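Cytosolic malate dehydrogenase (Trichomonas vaginalis, PDB 4UUO) probably catalyses the NAD-dependent interconversion of malate and oxaloacetate. Local coordinates at residues F21-G26 and C58-V63; H37-P42 and T69-A75; L114-P120 and A142-Q146; K175-C180 and H195-D199; V190-H195 and L302-V308. One frame throughout, in Å; residues are numbered along the deposited sequence.

Contact 1: residues F21-G26 and C58-V63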
# COMPACT_ATOMS: atom_id res chain seq x y z
N PHE A 21 -1.91 5.44 -3.09
CA PHE A 21 -1.32 4.60 -4.12
C PHE A 21 -2.28 3.52 -4.61
O PHE A 21 -2.19 3.07 -5.76
CB PHE A 21 -0.02 3.97 -3.60
CG PHE A 21 1.08 4.97 -3.41
CD1 PHE A 21 1.90 5.33 -4.46
CD2 PHE A 21 1.27 5.58 -2.18
CE1 PHE A 21 2.92 6.26 -4.29
CE2 PHE A 21 2.28 6.52 -1.99
CZ PHE A 21 3.10 6.86 -3.06
N ARG A 22 -3.20 3.10 -3.75
CA ARG A 22 -4.24 2.17 -4.18
C ARG A 22 -5.21 2.86 -5.14
O ARG A 22 -5.55 2.31 -6.19
CB ARG A 22 -4.99 1.61 -2.98
CG ARG A 22 -4.17 0.68 -2.12
CD ARG A 22 -5.07 -0.21 -1.30
NE ARG A 22 -5.78 -1.17 -2.15
CZ ARG A 22 -6.70 -2.02 -1.72
NH1 ARG A 22 -7.03 -2.03 -0.44
NH2 ARG A 22 -7.28 -2.85 -2.57
N ILE A 23 -5.64 4.06 -4.77
CA ILE A 23 -6.56 4.84 -5.60
C ILE A 23 -5.91 5.17 -6.93
O ILE A 23 -6.54 5.08 -7.99
CB ILE A 23 -6.99 6.13 -4.88
CG1 ILE A 23 -7.80 5.80 -3.63
CG2 ILE A 23 -7.79 7.03 -5.81
CD1 ILE A 23 -8.07 6.99 -2.77
N ALA A 24 -4.64 5.55 -6.87
CA ALA A 24 -3.87 5.94 -8.04
C ALA A 24 -3.64 4.76 -8.99
O ALA A 24 -3.60 4.94 -10.21
CB ALA A 24 -2.54 6.54 -7.61
N LYS A 25 -3.47 3.57 -8.43
CA LYS A 25 -3.30 2.37 -9.23
C LYS A 25 -4.58 2.07 -10.02
O LYS A 25 -4.53 1.54 -11.14
CB LYS A 25 -2.93 1.18 -8.34
CG LYS A 25 -2.59 -0.08 -9.11
CD LYS A 25 -2.81 -1.31 -8.26
CE LYS A 25 -2.84 -2.55 -9.15
NZ LYS A 25 -3.84 -2.40 -10.24
N GLY A 26 -5.72 2.41 -9.43
CA GLY A 26 -7.00 2.22 -10.07
C GLY A 26 -7.87 1.22 -9.33
O GLY A 26 -8.80 0.65 -9.91
N CYS A 58 6.03 5.76 -9.38
CA CYS A 58 5.24 4.55 -9.55
C CYS A 58 4.83 4.32 -11.00
O CYS A 58 4.63 3.18 -11.42
CB CYS A 58 4.00 4.59 -8.67
SG CYS A 58 4.37 4.42 -6.93
N ALA A 59 4.69 5.42 -11.73
CA ALA A 59 4.37 5.40 -13.16
C ALA A 59 3.02 4.73 -13.43
O ALA A 59 2.90 3.86 -14.29
CB ALA A 59 5.47 4.72 -13.95
N PHE A 60 2.01 5.15 -12.68
CA PHE A 60 0.65 4.66 -12.86
C PHE A 60 -0.03 5.35 -14.04
O PHE A 60 -0.22 6.57 -14.01
CB PHE A 60 -0.16 4.88 -11.59
CG PHE A 60 0.24 3.99 -10.46
CD1 PHE A 60 0.50 2.65 -10.68
CD2 PHE A 60 0.37 4.48 -9.18
CE1 PHE A 60 0.87 1.82 -9.65
CE2 PHE A 60 0.74 3.66 -8.14
CZ PHE A 60 0.99 2.32 -8.38
N PRO A 61 -0.39 4.58 -15.07
CA PRO A 61 -1.12 5.17 -16.20
C PRO A 61 -2.50 5.68 -15.78
O PRO A 61 -3.01 6.63 -16.36
CB PRO A 61 -1.23 4.01 -17.20
CG PRO A 61 -1.06 2.78 -16.38
CD PRO A 61 -0.12 3.15 -15.28
N ASN A 62 -3.07 5.05 -14.75
CA ASN A 62 -4.41 5.40 -14.27
C ASN A 62 -4.49 6.81 -13.67
O ASN A 62 -5.58 7.34 -13.47
CB ASN A 62 -4.86 4.37 -13.23
CG ASN A 62 -6.29 4.59 -12.77
OD1 ASN A 62 -6.54 5.27 -11.78
ND2 ASN A 62 -7.24 4.00 -13.50
N VAL A 63 -3.33 7.40 -13.39
CA VAL A 63 -3.31 8.74 -12.78
C VAL A 63 -3.34 9.86 -13.81
O VAL A 63 -2.34 10.15 -14.48
CB VAL A 63 -2.07 8.92 -11.88
CG1 VAL A 63 -2.06 10.33 -11.28
CG2 VAL A 63 -2.06 7.88 -10.78

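Contact 2: residues H37-P42 and T69-A75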
# COMPACT_ATOMS: atom_id res chain seq x y z
N HIS A 37 -6.55 14.29 -5.41
CA HIS A 37 -6.41 15.50 -4.59
C HIS A 37 -5.77 15.15 -3.25
O HIS A 37 -6.23 14.24 -2.55
CB HIS A 37 -7.77 16.17 -4.37
CG HIS A 37 -8.29 16.90 -5.57
ND1 HIS A 37 -8.52 18.26 -5.57
CD2 HIS A 37 -8.63 16.46 -6.80
CE1 HIS A 37 -8.98 18.63 -6.75
NE2 HIS A 37 -9.05 17.56 -7.52
N LEU A 38 -4.71 15.87 -2.89
CA LEU A 38 -3.97 15.60 -1.66
C LEU A 38 -3.86 16.85 -0.77
O LEU A 38 -3.30 17.87 -1.18
CB LEU A 38 -2.58 15.07 -1.99
CG LEU A 38 -2.51 13.81 -2.86
CD1 LEU A 38 -1.07 13.35 -3.03
CD2 LEU A 38 -3.35 12.70 -2.26
N LEU A 39 -4.41 16.75 0.43
CA LEU A 39 -4.35 17.87 1.38
C LEU A 39 -3.48 17.54 2.59
O LEU A 39 -3.50 16.42 3.11
CB LEU A 39 -5.76 18.24 1.83
CG LEU A 39 -5.90 19.40 2.83
CD1 LEU A 39 -5.49 20.73 2.20
CD2 LEU A 39 -7.31 19.48 3.40
N GLU A 40 -2.70 18.52 3.03
CA GLU A 40 -1.89 18.39 4.24
C GLU A 40 -1.82 19.73 4.95
O GLU A 40 -1.96 20.77 4.32
CB GLU A 40 -0.48 17.89 3.92
CG GLU A 40 -0.25 16.41 4.16
CD GLU A 40 -0.43 15.99 5.61
OE1 GLU A 40 -0.22 16.83 6.51
OE2 GLU A 40 -0.79 14.82 5.85
N ILE A 41 -1.61 19.70 6.26
CA ILE A 41 -1.32 20.92 6.99
C ILE A 41 0.14 21.33 6.69
O ILE A 41 0.95 20.48 6.32
CB ILE A 41 -1.56 20.75 8.52
CG1 ILE A 41 -0.60 19.72 9.12
CG2 ILE A 41 -3.00 20.33 8.80
CD1 ILE A 41 -0.88 19.44 10.58
N PRO A 42 0.45 22.63 6.80
CA PRO A 42 1.77 23.18 6.47
C PRO A 42 2.97 22.39 7.01
O PRO A 42 4.01 22.35 6.34
CB PRO A 42 1.72 24.57 7.10
CG PRO A 42 0.29 24.96 6.90
CD PRO A 42 -0.52 23.71 7.08
N THR A 69 -1.82 20.18 -1.97
CA THR A 69 -1.92 21.52 -1.44
C THR A 69 -2.23 21.57 0.04
O THR A 69 -2.58 20.55 0.66
CB THR A 69 -3.00 22.32 -2.20
OG1 THR A 69 -3.18 23.60 -1.60
CG2 THR A 69 -4.32 21.57 -2.17
N ASP A 70 -2.10 22.76 0.61
CA ASP A 70 -2.55 23.03 1.97
C ASP A 70 -3.78 23.94 1.95
O ASP A 70 -4.48 24.07 2.96
CB ASP A 70 -1.44 23.65 2.81
CG ASP A 70 -0.68 24.73 2.07
OD1 ASP A 70 -1.05 25.06 0.93
OD2 ASP A 70 0.30 25.26 2.65
N LYS A 71 -4.04 24.56 0.80
CA LYS A 71 -5.23 25.39 0.58
C LYS A 71 -6.46 24.51 0.36
O LYS A 71 -6.47 23.67 -0.54
CB LYS A 71 -5.03 26.32 -0.62
CG LYS A 71 -4.28 27.61 -0.32
CD LYS A 71 -2.77 27.40 -0.31
CE LYS A 71 -2.03 28.72 -0.11
NZ LYS A 71 -0.56 28.53 -0.08
N VAL A 72 -7.51 24.73 1.15
CA VAL A 72 -8.67 23.84 1.10
C VAL A 72 -9.56 24.10 -0.11
O VAL A 72 -10.22 23.19 -0.60
CB VAL A 72 -9.53 23.94 2.39
CG1 VAL A 72 -8.64 23.81 3.63
CG2 VAL A 72 -10.32 25.24 2.44
N GLU A 73 -9.57 25.34 -0.62
CA GLU A 73 -10.36 25.65 -1.80
C GLU A 73 -9.80 24.92 -3.01
O GLU A 73 -10.55 24.42 -3.84
CB GLU A 73 -10.40 27.17 -2.06
CG GLU A 73 -9.04 27.84 -2.24
CD GLU A 73 -8.50 28.45 -0.95
OE1 GLU A 73 -9.17 28.33 0.10
OE2 GLU A 73 -7.41 29.05 -1.00
N GLU A 74 -8.47 24.83 -3.09
CA GLU A 74 -7.81 24.13 -4.18
C GLU A 74 -7.93 22.61 -4.01
O GLU A 74 -8.08 21.88 -4.98
CB GLU A 74 -6.33 24.53 -4.26
CG GLU A 74 -5.59 23.93 -5.45
CD GLU A 74 -4.10 24.22 -5.42
OE1 GLU A 74 -3.61 24.71 -4.38
OE2 GLU A 74 -3.43 23.96 -6.44
N ALA A 75 -7.88 22.17 -2.76
CA ALA A 75 -7.96 20.75 -2.43
C ALA A 75 -9.36 20.16 -2.64
O ALA A 75 -9.51 19.02 -3.09
CB ALA A 75 -7.52 20.52 -0.99

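Contact 3: residues L114-P120 and A142-Q146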
# COMPACT_ATOMS: atom_id res chain seq x y z
N LEU A 114 -16.28 21.50 1.31
CA LEU A 114 -17.03 20.58 0.47
C LEU A 114 -18.24 21.28 -0.13
O LEU A 114 -18.46 21.24 -1.34
CB LEU A 114 -17.49 19.36 1.27
CG LEU A 114 -16.41 18.36 1.69
CD1 LEU A 114 -16.87 17.55 2.90
CD2 LEU A 114 -16.05 17.44 0.52
N ASN A 115 -19.01 21.94 0.73
CA ASN A 115 -20.24 22.61 0.33
C ASN A 115 -20.06 23.63 -0.79
O ASN A 115 -20.80 23.62 -1.77
CB ASN A 115 -20.87 23.31 1.54
CG ASN A 115 -22.26 23.83 1.26
OD1 ASN A 115 -23.21 23.06 1.16
ND2 ASN A 115 -22.39 25.15 1.14
N ASP A 116 -19.06 24.49 -0.64
CA ASP A 116 -18.82 25.55 -1.61
C ASP A 116 -18.09 25.03 -2.85
O ASP A 116 -18.49 25.33 -3.98
CB ASP A 116 -18.00 26.68 -0.97
CG ASP A 116 -18.67 27.26 0.27
OD1 ASP A 116 -19.91 27.35 0.30
OD2 ASP A 116 -17.94 27.62 1.22
N TYR A 117 -17.04 24.25 -2.64
CA TYR A 117 -16.11 23.93 -3.72
C TYR A 117 -16.35 22.56 -4.37
O TYR A 117 -16.23 22.43 -5.58
CB TYR A 117 -14.68 24.01 -3.20
CG TYR A 117 -14.35 25.36 -2.60
CD1 TYR A 117 -14.44 26.52 -3.37
CD2 TYR A 117 -13.98 25.49 -1.26
CE1 TYR A 117 -14.16 27.76 -2.83
CE2 TYR A 117 -13.69 26.73 -0.72
CZ TYR A 117 -13.78 27.86 -1.50
OH TYR A 117 -13.50 29.10 -0.97
N ALA A 118 -16.69 21.56 -3.57
CA ALA A 118 -16.88 20.21 -4.11
C ALA A 118 -18.15 20.12 -4.94
O ALA A 118 -19.01 21.00 -4.88
CB ALA A 118 -16.90 19.17 -2.99
N LYS A 119 -18.26 19.04 -5.71
CA LYS A 119 -19.47 18.75 -6.47
C LYS A 119 -20.63 18.54 -5.51
O LYS A 119 -20.44 18.07 -4.39
CB LYS A 119 -19.27 17.52 -7.36
CG LYS A 119 -18.41 17.77 -8.59
CD LYS A 119 -18.72 16.73 -9.67
CE LYS A 119 -17.89 16.95 -10.94
NZ LYS A 119 -16.44 16.72 -10.71
N PRO A 120 -21.85 18.88 -5.94
CA PRO A 120 -23.04 18.67 -5.09
C PRO A 120 -23.32 17.19 -4.88
O PRO A 120 -24.07 16.81 -3.98
CB PRO A 120 -24.17 19.33 -5.90
CG PRO A 120 -23.47 20.26 -6.85
CD PRO A 120 -22.18 19.58 -7.19
N ALA A 142 -22.48 22.25 5.93
CA ALA A 142 -22.77 22.23 4.50
C ALA A 142 -24.27 22.28 4.23
O ALA A 142 -24.92 21.23 4.16
CB ALA A 142 -22.16 21.00 3.87
N PRO A 143 -24.83 23.49 4.05
CA PRO A 143 -26.29 23.68 3.88
C PRO A 143 -26.83 23.21 2.52
O PRO A 143 -28.02 22.92 2.42
CB PRO A 143 -26.47 25.20 4.02
CG PRO A 143 -25.19 25.72 4.59
CD PRO A 143 -24.12 24.77 4.12
N LYS A 144 -25.97 23.15 1.51
CA LYS A 144 -26.39 22.77 0.16
C LYS A 144 -26.45 21.25 0.02
O LYS A 144 -27.26 20.72 -0.74
CB LYS A 144 -25.43 23.37 -0.87
CG LYS A 144 -25.75 23.04 -2.32
CD LYS A 144 -24.68 23.59 -3.26
CE LYS A 144 -25.05 23.34 -4.72
NZ LYS A 144 -23.99 23.79 -5.67
N LEU A 145 -25.61 20.55 0.78
CA LEU A 145 -25.49 19.10 0.68
C LEU A 145 -26.58 18.36 1.45
O LEU A 145 -26.90 18.72 2.58
CB LEU A 145 -24.12 18.66 1.19
CG LEU A 145 -22.92 19.12 0.36
CD1 LEU A 145 -21.63 18.57 0.94
CD2 LEU A 145 -23.07 18.68 -1.08
N GLN A 146 -27.15 17.33 0.83
CA GLN A 146 -28.08 16.44 1.53
C GLN A 146 -27.28 15.50 2.41
O GLN A 146 -26.08 15.69 2.60
CB GLN A 146 -28.94 15.64 0.54
CG GLN A 146 -30.07 16.43 -0.10
CD GLN A 146 -29.60 17.23 -1.30
OE1 GLN A 146 -28.45 17.11 -1.72
NE2 GLN A 146 -30.49 18.04 -1.86
O HOH W 1 -25.94 19.20 -2.58

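Contact 4: residues K175-C180 and H195-D199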
# COMPACT_ATOMS: atom_id res chain seq x y z
N LYS A 175 -16.22 -16.19 1.94
CA LYS A 175 -17.32 -17.07 2.33
C LYS A 175 -17.87 -16.79 3.74
O LYS A 175 -18.38 -17.68 4.41
CB LYS A 175 -16.87 -18.53 2.22
CG LYS A 175 -16.59 -18.94 0.79
CD LYS A 175 -15.68 -20.15 0.70
CE LYS A 175 -15.20 -20.36 -0.72
NZ LYS A 175 -13.93 -21.13 -0.75
N ILE A 176 -17.74 -15.54 4.17
CA ILE A 176 -18.41 -15.04 5.37
C ILE A 176 -19.31 -13.89 4.94
O ILE A 176 -18.86 -12.97 4.27
CB ILE A 176 -17.41 -14.56 6.46
CG1 ILE A 176 -16.43 -15.67 6.84
CG2 ILE A 176 -18.15 -14.06 7.70
CD1 ILE A 176 -17.06 -16.77 7.68
N HIS A 177 -20.59 -13.95 5.31
CA HIS A 177 -21.55 -12.95 4.85
C HIS A 177 -22.36 -12.35 5.99
O HIS A 177 -22.42 -12.92 7.09
CB HIS A 177 -22.50 -13.55 3.81
CG HIS A 177 -21.85 -14.53 2.88
ND1 HIS A 177 -21.06 -14.15 1.82
CD2 HIS A 177 -21.88 -15.89 2.86
CE1 HIS A 177 -20.62 -15.22 1.18
NE2 HIS A 177 -21.11 -16.29 1.79
N LYS A 178 -22.98 -11.21 5.72
CA LYS A 178 -24.00 -10.61 6.59
C LYS A 178 -23.54 -10.29 8.02
O LYS A 178 -24.29 -10.49 8.98
CB LYS A 178 -25.23 -11.52 6.63
CG LYS A 178 -25.92 -11.69 5.29
CD LYS A 178 -27.06 -12.69 5.37
CE LYS A 178 -27.57 -13.06 3.99
NZ LYS A 178 -28.64 -14.09 4.06
N VAL A 179 -22.31 -9.80 8.16
CA VAL A 179 -21.88 -9.22 9.42
C VAL A 179 -22.15 -7.73 9.36
O VAL A 179 -22.38 -7.19 8.27
CB VAL A 179 -20.38 -9.48 9.72
CG1 VAL A 179 -20.06 -10.97 9.64
CG2 VAL A 179 -19.51 -8.68 8.77
N CYS A 180 -22.14 -7.06 10.51
CA CYS A 180 -22.29 -5.61 10.52
C CYS A 180 -21.86 -4.99 11.83
O CYS A 180 -21.89 -5.63 12.89
CB CYS A 180 -23.74 -5.21 10.22
SG CYS A 180 -24.97 -5.82 11.41
N HIS A 195 -26.82 -12.49 12.23
CA HIS A 195 -27.35 -12.65 10.88
C HIS A 195 -26.29 -13.24 9.96
O HIS A 195 -26.53 -13.45 8.78
CB HIS A 195 -27.82 -11.31 10.32
CG HIS A 195 -28.25 -10.33 11.36
ND1 HIS A 195 -29.51 -10.33 11.92
CD2 HIS A 195 -27.58 -9.31 11.95
CE1 HIS A 195 -29.59 -9.35 12.81
NE2 HIS A 195 -28.43 -8.72 12.85
N ALA A 196 -25.12 -13.50 10.53
CA ALA A 196 -23.96 -13.92 9.75
C ALA A 196 -24.04 -15.38 9.29
O ALA A 196 -24.61 -16.24 9.98
CB ALA A 196 -22.69 -13.69 10.54
N THR A 197 -23.48 -15.64 8.11
CA THR A 197 -23.45 -16.98 7.53
C THR A 197 -22.03 -17.34 7.06
O THR A 197 -21.18 -16.46 6.93
CB THR A 197 -24.43 -17.12 6.34
OG1 THR A 197 -24.05 -16.22 5.29
CG2 THR A 197 -25.85 -16.81 6.79
N VAL A 198 -21.79 -18.62 6.82
CA VAL A 198 -20.48 -19.10 6.35
C VAL A 198 -20.65 -20.29 5.42
O VAL A 198 -21.38 -21.24 5.72
CB VAL A 198 -19.56 -19.48 7.54
CG1 VAL A 198 -20.26 -20.40 8.51
CG2 VAL A 198 -18.25 -20.10 7.04
N ASP A 199 -19.98 -20.24 4.27
CA ASP A 199 -20.09 -21.30 3.27
C ASP A 199 -19.19 -22.49 3.61
O ASP A 199 -17.98 -22.34 3.76
CB ASP A 199 -19.75 -20.77 1.88
CG ASP A 199 -20.70 -19.67 1.43
OD1 ASP A 199 -21.91 -19.75 1.74
OD2 ASP A 199 -20.24 -18.72 0.76

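Contact 5: residues V190-H195 and L302-V308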
# COMPACT_ATOMS: atom_id res chain seq x y z
N VAL A 190 -21.14 -2.05 17.74
CA VAL A 190 -21.79 -3.32 18.02
C VAL A 190 -21.43 -4.37 16.97
O VAL A 190 -21.94 -4.33 15.85
CB VAL A 190 -23.33 -3.16 18.07
CG1 VAL A 190 -23.99 -4.45 18.52
CG2 VAL A 190 -23.72 -2.00 18.99
N PRO A 191 -20.53 -5.31 17.33
CA PRO A 191 -20.23 -6.43 16.43
C PRO A 191 -21.39 -7.41 16.39
O PRO A 191 -21.52 -8.23 17.30
CB PRO A 191 -18.98 -7.07 17.07
CG PRO A 191 -18.46 -6.06 18.04
CD PRO A 191 -19.67 -5.33 18.52
N ASP A 192 -22.22 -7.31 15.37
CA ASP A 192 -23.44 -8.12 15.28
C ASP A 192 -23.22 -9.35 14.40
O ASP A 192 -23.01 -9.24 13.19
CB ASP A 192 -24.59 -7.27 14.74
CG ASP A 192 -25.92 -8.00 14.76
OD1 ASP A 192 -26.00 -9.10 15.34
OD2 ASP A 192 -26.90 -7.46 14.20
N THR A 193 -23.27 -10.52 15.03
CA THR A 193 -23.01 -11.78 14.34
C THR A 193 -24.21 -12.70 14.37
O THR A 193 -24.06 -13.92 14.32
CB THR A 193 -21.83 -12.53 14.97
OG1 THR A 193 -21.87 -12.37 16.40
CG2 THR A 193 -20.51 -11.98 14.45
N THR A 194 -25.41 -12.13 14.46
CA THR A 194 -26.62 -12.94 14.60
C THR A 194 -27.33 -13.14 13.27
O THR A 194 -28.31 -13.87 13.18
CB THR A 194 -27.59 -12.31 15.60
OG1 THR A 194 -28.05 -11.05 15.09
CG2 THR A 194 -26.88 -12.07 16.92
N HIS A 195 -26.82 -12.49 12.23
CA HIS A 195 -27.35 -12.65 10.88
C HIS A 195 -26.29 -13.24 9.96
O HIS A 195 -26.53 -13.45 8.78
CB HIS A 195 -27.82 -11.31 10.32
CG HIS A 195 -28.25 -10.33 11.36
ND1 HIS A 195 -29.51 -10.33 11.92
CD2 HIS A 195 -27.58 -9.31 11.95
CE1 HIS A 195 -29.59 -9.35 12.81
NE2 HIS A 195 -28.43 -8.72 12.85
N LEU A 302 -34.77 -6.82 10.52
CA LEU A 302 -33.91 -7.82 11.15
C LEU A 302 -34.38 -8.16 12.57
O LEU A 302 -35.04 -7.35 13.23
CB LEU A 302 -32.45 -7.34 11.19
CG LEU A 302 -31.64 -7.32 9.89
CD1 LEU A 302 -30.25 -6.74 10.12
CD2 LEU A 302 -31.54 -8.70 9.29
N GLU A 303 -34.03 -9.35 13.03
CA GLU A 303 -34.34 -9.78 14.39
C GLU A 303 -33.17 -9.49 15.32
O GLU A 303 -32.11 -10.13 15.23
CB GLU A 303 -34.68 -11.28 14.42
CG GLU A 303 -35.88 -11.67 13.57
CD GLU A 303 -37.19 -11.14 14.12
OE1 GLU A 303 -37.25 -10.84 15.33
OE2 GLU A 303 -38.15 -11.03 13.34
N LEU A 304 -33.36 -8.52 16.21
CA LEU A 304 -32.32 -8.15 17.16
C LEU A 304 -32.62 -8.72 18.54
O LEU A 304 -33.70 -8.52 19.07
CB LEU A 304 -32.18 -6.63 17.24
CG LEU A 304 -31.96 -5.86 15.93
CD1 LEU A 304 -31.69 -4.41 16.23
CD2 LEU A 304 -30.82 -6.46 15.12
N ASN A 305 -31.65 -9.43 19.10
CA ASN A 305 -31.81 -9.97 20.45
C ASN A 305 -31.58 -8.90 21.51
O ASN A 305 -31.25 -7.76 21.19
CB ASN A 305 -30.87 -11.16 20.67
CG ASN A 305 -29.48 -10.92 20.11
OD1 ASN A 305 -28.61 -10.39 20.80
ND2 ASN A 305 -29.27 -11.30 18.86
N ASP A 306 -31.75 -9.28 22.77
CA ASP A 306 -31.64 -8.34 23.88
C ASP A 306 -30.22 -7.81 24.04
O ASP A 306 -30.01 -6.75 24.63
CB ASP A 306 -32.10 -9.01 25.19
CG ASP A 306 -33.58 -9.36 25.18
OD1 ASP A 306 -34.17 -9.48 24.08
OD2 ASP A 306 -34.16 -9.53 26.27
N TRP A 307 -29.25 -8.55 23.52
CA TRP A 307 -27.87 -8.08 23.54
C TRP A 307 -27.68 -6.96 22.52
O TRP A 307 -27.21 -5.88 22.87
CB TRP A 307 -26.89 -9.23 23.25
CG TRP A 307 -25.44 -8.81 23.32
CD1 TRP A 307 -24.70 -8.60 24.46
CD2 TRP A 307 -24.56 -8.55 22.22
NE1 TRP A 307 -23.42 -8.23 24.12
CE2 TRP A 307 -23.30 -8.19 22.76
CE3 TRP A 307 -24.71 -8.60 20.83
CZ2 TRP A 307 -22.21 -7.88 21.96
CZ3 TRP A 307 -23.61 -8.28 20.03
CH2 TRP A 307 -22.38 -7.92 20.60
N VAL A 308 -28.08 -7.22 21.28
CA VAL A 308 -27.93 -6.26 20.20
C VAL A 308 -28.66 -4.95 20.51
O VAL A 308 -28.09 -3.86 20.38
CB VAL A 308 -28.46 -6.82 18.86
CG1 VAL A 308 -28.35 -5.78 17.77
CG2 VAL A 308 -27.68 -8.07 18.48

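Contact 1: residues F21-G26 and C58-V63
Phe60 reaches back from the loop 58-63 onto the last turn of the helix that ends at Lys25. Its CB lies 3.7 Å from Ala24 O. Further out, CD2 packs on Ala24 CB at 3.9 Å, CE1 meets Lys25 CG, CE2 comes to the edge of the Phe21 ring, and at the tip CZ meets Lys25 CB. Lys25 CA sits over the centre of one Phe60 face, 4.0 Å from the ring centroid and 7° off its normal, a CH-pi contact. With CG anti to the backbone N (chi1 -174°), the lysine chain runs past the CE1 side of that ring. Cys58 adds a sulfur-aromatic contact, SG 3.5 Å from Phe21 CE1, approaching the ring obliquely. Val63 CG2 closes on Ala24 CB, while Asn62 packs its CB against Ala24 O and, in one modelled conformer, directs ND2 to Arg32 O. Gly26, at positive phi, is the C-prime residue of a Schellman motif, which ends the first helix of this NAD-binding Rossmann domain beside the turn leading into strand 63-69.

Contact 2: residues H37-P42 and T69-A75
Leu39 and Thr69 form a parallel beta bridge. Thr69 N donates to Leu38 O at 2.9 Å, and Thr69 O takes the N-H of Glu40 at 3.1 Å, so Thr69 bonds to the two residues flanking Leu39. On the close-packed side, Leu39 extends with CG anti to its N (chi1 -180°), bringing CD1 to 3.8 Å from Ala75 CB. His37 ND1 makes a weak bond to Ala75 O, with an N-H...O angle of 127°, while NE2 is hydrogen-bonded to His5. Toward solvent the contact thins out: Asp70 CB meets Glu40 O at 3.3 Å, and Pro42 CG is 4.3 Å from Asp70 OD2. Glu40 OE2 accepts from Ala12 N in the loop predicted to bind NAD. Thr69 OG1 accepts from Lys71 N at 2.7 Å in an ST turn and donates to Glu74 OE1. Strand 34-39 runs between edge strand 63-69 and strand 4-8, with Leu38, and Glu40 just after the strand, against helix 45-58 and Leu39 against helix 96-117.

Contact 3: residues L114-P120 and A142-Q146
Asn115 holds CG anti to its backbone N (chi1 -171°), and chi2 of 73° turns OD1 toward the loop 142-146, where Lys144 N donates to it at 2.8 Å. The contact belongs to the Rossmann domain, joining the end of helix 96-117 and the chain leaving it to the loop between helix 131-139 and strand 150-152. The donor lies 17° out of the amide plane of Asn115. Nearer the backbone, Asn115 CB packs on Ala142 CB at 3.5 Å; its ND2 meets Pro143 CD at 3.5 Å, the side chains crossing at about a right angle. Leu145 CD1 faces Leu114 CB and its CD2 rests against Pro120 O, while Trp150 of the next strand touches both leucines. The outer side belongs to Lys144, its extended chain alongside Pro120 and pointing the same way. A water lies 2.7 Å from Lys144 O and makes at most a weak bond to Pro120 O, which accepts from Asn149 ND2. At the far end, Lys144 NZ comes within 3.8 Å of Pro120 CG.

Contact 4: residues K175-C180 and H195-D199
Two strands of the antiparallel sheet in the C-terminal domain pair here, with Ile176 opposite Val198 as a non-hydrogen-bonded pair and His177 opposite Thr197 as a hydrogen-bonded one. His177 N donates to Thr197 O at 3.0 Å, and Thr197 N returns a bond to His177 O at 3.1 Å. Two residues along, Asp199 N donates a hydrogen bond to Lys175 O. Side chains on the two faces differ sharply in character. On the Ile176 face, CD1 of Ile176 lies 3.6 Å from Val198 CG2, the two side chains side by side and pointing the same way. The opposite face is polar. His177 NE2 donates to Asp199 OD2 at 2.8 Å, nearly straight at 163°. The oxygen sits in the plane of the ring, but the nitrogen meets it from above the carboxylate plane, 44° out. Thr197 OG1, set between its backbone N and carbonyl carbon (chi1 62°), comes to the same ring's edge, 3.3 Å from His177 CD2. Asp199 OD1 is held by Thr204 OG1, so both carboxylate oxygens have partners, and the negative charge beside NE2 would probably favour a protonated ring. Lys178 CB packs on His195 O at 3.2 Å. Beyond the paired strands, Val179 touches Ala196 and packs on helix 155-169. Alternating hydrogen-bonded and non-hydrogen-bonded pairs are typical of antiparallel sheet, here strands 176-182 and 197-198 of the alpha/beta C-terminal domain.

Contact 5: residues V190-H195 and L302-V308
Leu302 lies over one face of the His195 imidazole, its CD1 3.9 Å from the ring centroid and 14° off the normal, a CH-pi contact. Thr194 OG1 sits above the opposite face, offset toward the rim, and Leu304 CD2 comes to the ring edge in plane, 3.9 Å from His195 CE1. Trp307 presents an edge instead: Pro191 O lies in the indole plane, 3.4 Å from Trp307 CH2, while Val190 CG1 approaches obliquely as the two side chains slide past each other in opposite directions. Trp307 CG, anti to the backbone N (chi1 -177°), carries the indole across to strand 190-192. Between these rings, Val308 CG2 meets Asp192 OD1 at 3.7 Å, crossing at about a right angle. That oxygen closes an Asx turn, accepting from Thr194 N and, through its syn lone pair, from Thr194 OG1 at 2.8 Å. Asp192 OD2 takes Trp182 NE1; His195 NE2 also points at it, too close to be trusted in detail. Asn305 ND2 faces the Thr194 methyl, while its OD1 caps helix 306-329, accepting from Val308 N at 3.2 Å and more weakly from Trp307 N. With Asp192 and Asn305 OD1 bonded on their own sides, apolar and aromatic packing joins the segments.

How the contacts relate
Contacts 1, 2 and 3 lie in the NAD-binding domain, contacts 4 and 5 in the C-terminal one. All five are partly buried, mixing core and surface residues. Contacts 1 and 2 draw on successive elements: helix 14-25 leads to strand 34-39, and strand 63-69 follows the loop of contact 1. Contacts 2 and 3, with centres about 17 Å apart, touch where Glu73 packs on Tyr117. Contacts 4 and 5 share His195 and meet in one sheet, Asp192 N probably bonding to Cys180 O. Backbone pairing dominates contacts 2 and 4, side-chain packing contacts 1 and 5, and an asparagine-to-backbone bond contact 3. Contact 1 alone lies against the second subunit.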